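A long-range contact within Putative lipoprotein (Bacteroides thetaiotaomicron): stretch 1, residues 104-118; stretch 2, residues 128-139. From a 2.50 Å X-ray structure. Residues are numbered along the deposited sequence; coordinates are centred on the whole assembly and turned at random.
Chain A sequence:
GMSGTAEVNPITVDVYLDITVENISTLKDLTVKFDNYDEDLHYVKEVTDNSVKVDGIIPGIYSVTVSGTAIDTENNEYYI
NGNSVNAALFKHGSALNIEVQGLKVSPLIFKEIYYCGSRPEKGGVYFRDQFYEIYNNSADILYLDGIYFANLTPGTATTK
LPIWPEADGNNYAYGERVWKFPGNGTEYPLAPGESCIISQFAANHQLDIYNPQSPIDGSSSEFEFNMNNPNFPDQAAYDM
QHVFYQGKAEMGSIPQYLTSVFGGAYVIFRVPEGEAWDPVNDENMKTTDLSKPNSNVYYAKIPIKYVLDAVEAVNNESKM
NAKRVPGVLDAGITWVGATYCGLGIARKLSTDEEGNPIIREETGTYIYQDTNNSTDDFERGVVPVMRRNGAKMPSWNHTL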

# COMPACT_ATOMS: atom_id res chain seq x y z
N LYS A 104 -9.24 9.83 -5.93
CA LYS A 104 -8.08 9.08 -6.45
C LYS A 104 -7.66 8.02 -5.42
O LYS A 104 -7.48 8.33 -4.24
CB LYS A 104 -6.87 9.97 -6.86
CG LYS A 104 -5.81 9.19 -7.67
CD LYS A 104 -4.75 10.11 -8.24
CE LYS A 104 -3.61 9.38 -8.91
NZ LYS A 104 -2.59 10.33 -9.43
N VAL A 105 -7.58 6.76 -5.87
CA VAL A 105 -7.27 5.60 -5.03
C VAL A 105 -5.99 4.91 -5.50
O VAL A 105 -5.92 4.43 -6.64
CB VAL A 105 -8.46 4.59 -5.02
CG1 VAL A 105 -8.05 3.26 -4.41
CG2 VAL A 105 -9.68 5.17 -4.30
N SER A 106 -4.99 4.82 -4.58
CA SER A 106 -3.74 4.08 -4.82
C SER A 106 -4.02 2.59 -4.56
O SER A 106 -4.44 2.23 -3.46
CB SER A 106 -2.60 4.62 -3.97
OG SER A 106 -1.39 4.14 -4.52
N PRO A 107 -3.92 1.74 -5.60
CA PRO A 107 -4.33 0.34 -5.46
C PRO A 107 -3.68 -0.53 -4.34
O PRO A 107 -4.42 -1.26 -3.65
CB PRO A 107 -3.99 -0.24 -6.84
CG PRO A 107 -3.04 0.76 -7.47
CD PRO A 107 -3.53 2.05 -6.99
N LEU A 108 -2.33 -0.55 -4.22
CA LEU A 108 -1.68 -1.41 -3.23
C LEU A 108 -0.71 -0.60 -2.43
O LEU A 108 0.34 -0.20 -2.94
CB LEU A 108 -1.02 -2.60 -3.94
CG LEU A 108 -0.39 -3.66 -3.04
CD1 LEU A 108 -1.44 -4.41 -2.27
CD2 LEU A 108 0.56 -4.53 -3.84
N ILE A 109 -1.08 -0.32 -1.18
CA ILE A 109 -0.29 0.60 -0.34
C ILE A 109 0.17 -0.01 0.99
O ILE A 109 -0.36 -1.03 1.44
CB ILE A 109 -1.07 1.94 -0.10
CG1 ILE A 109 -2.55 1.76 0.35
CG2 ILE A 109 -1.01 2.83 -1.33
CD1 ILE A 109 -2.85 1.55 1.88
N PHE A 110 1.16 0.67 1.62
CA PHE A 110 1.70 0.41 2.96
C PHE A 110 0.68 0.96 3.94
O PHE A 110 0.49 2.18 4.00
CB PHE A 110 3.07 1.10 3.14
CG PHE A 110 4.27 0.36 2.60
CD1 PHE A 110 4.75 -0.79 3.24
CD2 PHE A 110 4.97 0.84 1.50
CE1 PHE A 110 5.87 -1.47 2.74
CE2 PHE A 110 6.09 0.16 1.00
CZ PHE A 110 6.53 -0.99 1.62
N LYS A 111 -0.04 0.09 4.64
CA LYS A 111 -1.10 0.52 5.57
C LYS A 111 -0.54 0.91 6.98
O LYS A 111 -0.97 1.90 7.59
CB LYS A 111 -2.14 -0.62 5.69
CG LYS A 111 -3.39 -0.27 6.46
CD LYS A 111 -4.35 -1.46 6.46
CE LYS A 111 -5.22 -1.49 7.68
NZ LYS A 111 -4.44 -1.63 8.92
N GLU A 112 0.36 0.07 7.51
CA GLU A 112 0.95 0.22 8.82
C GLU A 112 2.35 -0.31 8.75
O GLU A 112 2.56 -1.35 8.12
CB GLU A 112 0.11 -0.53 9.88
CG GLU A 112 0.63 -0.43 11.31
CD GLU A 112 -0.38 -0.03 12.37
OE1 GLU A 112 -1.59 0.02 12.06
OE2 GLU A 112 0.05 0.25 13.51
N ILE A 113 3.32 0.40 9.40
CA ILE A 113 4.74 0.03 9.47
C ILE A 113 5.28 0.24 10.90
O ILE A 113 5.08 1.31 11.49
CB ILE A 113 5.61 0.81 8.41
CG1 ILE A 113 5.06 0.66 6.95
CG2 ILE A 113 7.09 0.40 8.50
CD1 ILE A 113 5.68 1.60 5.87
N TYR A 114 5.98 -0.78 11.45
CA TYR A 114 6.60 -0.70 12.76
C TYR A 114 8.06 -1.11 12.60
O TYR A 114 8.32 -2.22 12.14
CB TYR A 114 5.84 -1.54 13.78
CG TYR A 114 6.53 -1.71 15.12
CD1 TYR A 114 7.01 -0.61 15.84
CD2 TYR A 114 6.63 -2.97 15.71
CE1 TYR A 114 7.60 -0.77 17.09
CE2 TYR A 114 7.23 -3.14 16.95
CZ TYR A 114 7.73 -2.04 17.62
OH TYR A 114 8.33 -2.23 18.84
N TYR A 115 9.01 -0.20 12.91
CA TYR A 115 10.45 -0.39 12.64
C TYR A 115 11.45 -0.04 13.76
O TYR A 115 12.62 -0.41 13.64
CB TYR A 115 10.84 0.50 11.43
CG TYR A 115 10.59 1.99 11.61
CD1 TYR A 115 11.48 2.79 12.32
CD2 TYR A 115 9.48 2.61 11.02
CE1 TYR A 115 11.23 4.15 12.52
CE2 TYR A 115 9.24 3.97 11.19
CZ TYR A 115 10.13 4.74 11.93
OH TYR A 115 9.93 6.09 12.11
N CYS A 116 11.05 0.73 14.79
CA CYS A 116 12.04 1.28 15.71
C CYS A 116 12.48 0.32 16.85
O CYS A 116 13.39 0.65 17.63
CB CYS A 116 11.57 2.62 16.27
SG CYS A 116 10.21 2.47 17.46
N GLY A 117 11.86 -0.85 16.92
CA GLY A 117 12.18 -1.77 18.00
C GLY A 117 11.51 -1.35 19.30
O GLY A 117 10.82 -0.31 19.35
N SER A 118 11.67 -2.16 20.34
CA SER A 118 11.08 -1.91 21.65
C SER A 118 12.09 -2.21 22.75
O SER A 118 13.20 -2.66 22.46
CB SER A 118 9.81 -2.74 21.82
OG SER A 118 10.05 -4.09 21.46
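Stretch 2, residues 128-139: RDQFYEIYNNSA

The apolar centre of the contact lies on the sheet face that carries Leu 108, Phe 110 and Ile 113 from stretch 1 and Tyr 132, Ile 134 and Asn 136 from stretch 2. The end of Ile 134, with both chi angles in m, comes nearer to stretch 1: Ile 134 CD1 is 3.5 Å from Phe 110 CD1 and lies over one face of that ring. Ile 134 CD1 lies 3.9 Å from the centroid of the Phe 110 ring, 29° off the ring normal, the geometry of a CH-pi contact. The other branch also packs, Ile 134 CG2 lying 3.6 Å from Leu 108 CD1. Tyr 132 continues the row. Tyr 132 CB meets the edge of the Phe 110 ring, 4.2 Å from Phe 110 CE1, while Tyr 132 CD2 is 3.8 Å from Ile 113 CG2.

The other face holds Ile 109, Glu 112 and Tyr 114 against Tyr 135, Glu 133 and Phe 131. Here Ile 109 CD1 approaches Tyr 135 CB at 4.1 Å, and Phe 131, at chi1 81° (p), swings its ring so that CE2 lies 3.5 Å from Tyr 114 CB and CZ lies 4.0 Å from Glu 112 CG.

These side chains are held in register by two extended strands, 108-114 and 131-136, which run antiparallel with an angle of 138° between their N-to-C directions; their axes approach to 4.5 Å. Ile 109 and Tyr 135 form a hydrogen-bonded pair, Tyr 135 N to Ile 109 O at 2.9 Å and Ile 109 N to Tyr 135 O at 3.3 Å. Tyr 114 and Phe 131 repeat the pattern, with Tyr 114 N to Phe 131 O and Phe 131 N to Tyr 114 O both at 3.0 Å. Between them the register slips by one residue. Phe 110 pairs with Ile 134, but Glu 112 pairs with Glu 133, so Lys 111 is the extra residue of a beta bulge. Its phi/psi of -84/-45 departs from the extended conformation, and Glu 133 O accepts from two successive amides: Lys 111 N at 2.7 Å and, weakly, Glu 112 N at 3.4 Å. Glu 133 N returns a bond to Glu 112 O at 2.8 Å.

At the bulge, the CA-to-CB bond of Lys 111 points toward stretch 2; Lys 111 CD packs 3.7 Å from Tyr 135 CD1 and Lys 111 NZ forms a salt bridge with Glu 133 OE2 at 3.2 Å. Water 1 bridges the two glutamates, 2.9 Å from Glu 112 OE1 and 2.8 Å from Glu 133 OE1.

Polar contacts close both ends. Beyond Leu 108, Asn 137 donates from N to Pro 107 O at 2.9 Å and from ND2 to Ser 106 O at 3.2 Å. At the far end, Gln 130 NE2 reaches Tyr 115 O at 2.8 Å. Asp 129 OD2 accepts from Tyr 114 OH at 2.6 Å and Ser 118 OG at 2.7 Å, while water 2 links Asp 129 OD1, at 2.8 Å, to Gly 117 N, at 3.0 Å.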

# COMPACT_ATOMS: atom_id res chain seq x y z
N ARG A 128 13.58 -7.14 16.75
CA ARG A 128 13.05 -8.20 15.85
C ARG A 128 11.52 -8.17 15.68
O ARG A 128 10.99 -9.02 14.96
CB ARG A 128 13.49 -9.59 16.29
CG ARG A 128 14.90 -9.63 16.83
CD ARG A 128 15.34 -11.00 17.26
NE ARG A 128 16.77 -10.99 17.54
CZ ARG A 128 17.70 -11.16 16.61
NH1 ARG A 128 17.35 -11.44 15.36
NH2 ARG A 128 18.99 -11.09 16.92
N ASP A 129 10.83 -7.18 16.28
CA ASP A 129 9.37 -7.07 16.17
C ASP A 129 8.92 -6.28 14.89
O ASP A 129 7.72 -6.13 14.67
CB ASP A 129 8.76 -6.47 17.46
CG ASP A 129 9.43 -5.23 18.01
OD1 ASP A 129 10.32 -4.66 17.32
OD2 ASP A 129 9.00 -4.76 19.09
N GLN A 130 9.87 -5.84 14.03
CA GLN A 130 9.62 -5.09 12.79
C GLN A 130 8.58 -5.78 11.87
O GLN A 130 8.66 -7.00 11.67
CB GLN A 130 10.92 -4.89 11.98
CG GLN A 130 11.95 -4.00 12.65
CD GLN A 130 13.10 -3.61 11.72
OE1 GLN A 130 13.62 -4.42 10.94
NE2 GLN A 130 13.55 -2.37 11.84
N PHE A 131 7.63 -5.02 11.32
CA PHE A 131 6.63 -5.53 10.39
C PHE A 131 6.13 -4.41 9.46
O PHE A 131 6.25 -3.22 9.78
CB PHE A 131 5.45 -6.25 11.11
CG PHE A 131 4.37 -5.36 11.69
CD1 PHE A 131 3.27 -4.99 10.93
CD2 PHE A 131 4.47 -4.89 13.00
CE1 PHE A 131 2.27 -4.17 11.47
CE2 PHE A 131 3.46 -4.08 13.54
CZ PHE A 131 2.36 -3.74 12.78
N TYR A 132 5.58 -4.82 8.31
CA TYR A 132 5.08 -4.04 7.17
C TYR A 132 3.76 -4.62 6.76
O TYR A 132 3.71 -5.80 6.42
CB TYR A 132 6.09 -4.12 5.98
CG TYR A 132 7.53 -3.91 6.39
CD1 TYR A 132 8.33 -4.98 6.79
CD2 TYR A 132 8.07 -2.63 6.47
CE1 TYR A 132 9.63 -4.78 7.24
CE2 TYR A 132 9.36 -2.42 6.93
CZ TYR A 132 10.15 -3.50 7.29
OH TYR A 132 11.45 -3.31 7.70
N GLU A 133 2.69 -3.84 6.86
CA GLU A 133 1.36 -4.30 6.49
C GLU A 133 0.94 -3.58 5.21
O GLU A 133 0.90 -2.37 5.17
CB GLU A 133 0.37 -4.12 7.64
CG GLU A 133 -1.03 -4.60 7.32
CD GLU A 133 -2.02 -4.57 8.47
OE1 GLU A 133 -1.59 -4.62 9.64
OE2 GLU A 133 -3.24 -4.50 8.19
N ILE A 134 0.69 -4.38 4.17
CA ILE A 134 0.31 -4.08 2.79
C ILE A 134 -1.20 -4.30 2.69
O ILE A 134 -1.68 -5.31 3.18
CB ILE A 134 1.17 -5.04 1.89
CG1 ILE A 134 2.60 -4.57 1.80
CG2 ILE A 134 0.59 -5.37 0.53
CD1 ILE A 134 2.69 -3.07 1.60
N TYR A 135 -1.95 -3.36 2.09
CA TYR A 135 -3.41 -3.42 1.98
C TYR A 135 -3.89 -3.28 0.53
O TYR A 135 -3.39 -2.45 -0.22
CB TYR A 135 -4.03 -2.30 2.85
CG TYR A 135 -5.55 -2.20 2.91
CD1 TYR A 135 -6.29 -3.01 3.77
CD2 TYR A 135 -6.23 -1.19 2.23
CE1 TYR A 135 -7.68 -2.89 3.88
CE2 TYR A 135 -7.62 -1.06 2.33
CZ TYR A 135 -8.34 -1.90 3.17
OH TYR A 135 -9.70 -1.76 3.28
N ASN A 136 -4.90 -4.09 0.16
CA ASN A 136 -5.54 -3.98 -1.15
C ASN A 136 -6.58 -2.89 -1.01
O ASN A 136 -7.66 -3.12 -0.43
CB ASN A 136 -6.11 -5.30 -1.64
CG ASN A 136 -6.76 -5.23 -3.01
OD1 ASN A 136 -6.98 -4.16 -3.58
ND2 ASN A 136 -7.07 -6.38 -3.58
N ASN A 137 -6.21 -1.69 -1.47
CA ASN A 137 -7.02 -0.46 -1.39
C ASN A 137 -7.90 -0.27 -2.67
O ASN A 137 -8.71 0.65 -2.74
CB ASN A 137 -6.05 0.71 -1.20
CG ASN A 137 -6.58 1.91 -0.48
OD1 ASN A 137 -7.23 1.82 0.57
ND2 ASN A 137 -6.24 3.07 -1.00
N SER A 138 -7.76 -1.19 -3.65
CA SER A 138 -8.41 -1.16 -4.96
C SER A 138 -9.83 -1.81 -4.99
O SER A 138 -10.32 -2.39 -4.01
CB SER A 138 -7.49 -1.80 -6.00
OG SER A 138 -7.68 -3.20 -6.17
N ALA A 139 -10.50 -1.67 -6.17
CA ALA A 139 -11.84 -2.16 -6.49
C ALA A 139 -11.91 -3.66 -6.81
O ALA A 139 -13.00 -4.20 -6.92
CB ALA A 139 -12.40 -1.37 -7.66
O HOH W 1 -2.72 -2.31 10.81
O HOH W 2 10.11 -2.69 15.36